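Local structure of putative secreted glycosylhydrolase (Parabacteroides distasonis ATCC 8503, 3IMM) at the sodium ion site. The protein belongs to the 3-keto-disaccharide hydrolase family, is probably a secreted glycoside hydrolase, and binds a sodium ion. Sequence-based numbering; all coordinates share one arbitrary frame.

The sodium ion site. Residues 62-64, 81, 83-84, 99, 105, 183. With NA (sodium ion), chain B.
The carboxylate of Glu81 is approached on its two faces by different partners: the sodium ion lies to one side of its plane, and the amide nitrogen of Gln183 comes from above the other, 67° out of the plane, with NE2 2.6 Å from OE2 in a nearly straight hydrogen bond. The ring of Tyr105 turns a face towards the metal, with CD1 4.7 Å from the ion. At opposite ends of the Gln83 amide, two different bonds form. OE1 of Gln83 coordinates NA at 2.4 Å. NE2 of Gln83 donates a hydrogen bond to the backbone oxygen O of Glu99 at 3.0 Å, from above that carbonyl's plane. The amide is thus held at both tips, which fixes its flip and directs its oxygen to the metal. Its chain leaves with CG anti to the backbone N and bends at chi2 (75°), folding the amide back towards the ion, whereas the Glu81 chain runs extended. Asn62 reaches in almost end-on through its amide oxygen, OD1, 2.7 Å from NA. Glu81 OE2 sits nearly opposite at the same distance from NA, the angle at the ion being 171°. The backbone oxygen O of Ser63 adds a bond of 2.5 Å to NA, roughly perpendicular to the others. An alanine in place of Gln83 would remove the amide oxygen and the tether to Glu99, and would probably weaken sodium binding. The Gln183 bond may steady the Glu81 carboxylate, whose likely negative charge would balance the cation. The shell is irregular or incomplete, water ligands may be unseen, and the sodium may come from the crystallisation medium; the structure alone does not show a catalytic role. By joining strands 62-67 and 80-85, the ion probably stabilises this part of the fold.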
# COMPACT_ATOMS: atom_id res chain seq x y z
N ASN A 62 -5.98 3.96 -8.65
CA ASN A 62 -6.26 2.91 -7.68
C ASN A 62 -5.02 2.01 -7.61
O ASN A 62 -4.73 1.26 -8.53
CB ASN A 62 -7.53 2.10 -8.07
CG ASN A 62 -7.85 0.96 -7.08
OD1 ASN A 62 -7.05 0.63 -6.19
ND2 ASN A 62 -9.02 0.37 -7.23
N SER A 63 -4.29 2.10 -6.52
CA SER A 63 -2.99 1.42 -6.39
C SER A 63 -2.83 1.02 -4.91
O SER A 63 -3.79 0.98 -4.18
CB SER A 63 -1.87 2.33 -6.88
OG SER A 63 -0.61 1.66 -6.91
N GLY A 64 -1.63 0.69 -4.47
CA GLY A 64 -1.48 0.23 -3.09
C GLY A 64 -0.06 -0.14 -2.75
O GLY A 64 0.72 -0.47 -3.62
N GLU A 81 -2.41 -4.99 2.04
CA GLU A 81 -2.36 -3.87 1.11
C GLU A 81 -2.98 -2.61 1.72
O GLU A 81 -4.15 -2.59 2.16
CB GLU A 81 -3.06 -4.17 -0.20
CG GLU A 81 -3.13 -2.99 -1.12
CD GLU A 81 -3.87 -3.31 -2.40
OE1 GLU A 81 -4.58 -4.34 -2.44
OE2 GLU A 81 -3.76 -2.50 -3.35
N GLN A 83 -4.29 0.72 0.71
CA GLN A 83 -4.88 1.32 -0.48
C GLN A 83 -4.35 2.73 -0.76
O GLN A 83 -4.26 3.57 0.14
CB GLN A 83 -6.38 1.42 -0.26
CG GLN A 83 -7.18 1.97 -1.42
CD GLN A 83 -7.35 1.02 -2.55
OE1 GLN A 83 -6.63 0.02 -2.65
NE2 GLN A 83 -8.32 1.29 -3.42
N ILE A 84 -4.07 3.00 -2.03
CA ILE A 84 -3.81 4.35 -2.51
C ILE A 84 -4.82 4.60 -3.59
O ILE A 84 -4.94 3.81 -4.52
CB ILE A 84 -2.39 4.54 -3.10
CG1 ILE A 84 -1.34 4.43 -2.03
CG2 ILE A 84 -2.27 5.93 -3.73
CD1 ILE A 84 0.06 4.44 -2.57
N GLU A 99 -11.90 0.93 0.10
CA GLU A 99 -11.36 1.35 -1.20
C GLU A 99 -10.80 2.77 -1.16
O GLU A 99 -10.21 3.20 -2.13
CB GLU A 99 -12.41 1.27 -2.29
CG GLU A 99 -13.00 -0.11 -2.44
CD GLU A 99 -14.03 -0.19 -3.55
OE1 GLU A 99 -14.88 0.73 -3.66
OE2 GLU A 99 -13.96 -1.19 -4.29
N TYR A 105 -6.91 -2.35 2.24
CA TYR A 105 -7.77 -2.71 1.15
C TYR A 105 -8.50 -3.99 1.48
O TYR A 105 -7.90 -4.97 1.91
CB TYR A 105 -7.06 -2.88 -0.20
CG TYR A 105 -8.03 -3.36 -1.23
CD1 TYR A 105 -8.93 -2.47 -1.79
CD2 TYR A 105 -8.13 -4.71 -1.58
CE1 TYR A 105 -9.90 -2.89 -2.68
CE2 TYR A 105 -9.10 -5.14 -2.48
CZ TYR A 105 -9.96 -4.21 -3.04
OH TYR A 105 -10.91 -4.58 -3.94
N GLN A 183 2.49 -1.72 -6.50
CA GLN A 183 1.78 -2.29 -7.62
C GLN A 183 1.95 -1.45 -8.87
O GLN A 183 2.13 -0.23 -8.80
CB GLN A 183 0.32 -2.46 -7.27
CG GLN A 183 0.13 -3.42 -6.13
CD GLN A 183 -1.24 -3.34 -5.56
OE1 GLN A 183 -2.21 -3.66 -6.24
NE2 GLN A 183 -1.34 -2.89 -4.31
NA NA B . -5.51 -0.85 -4.59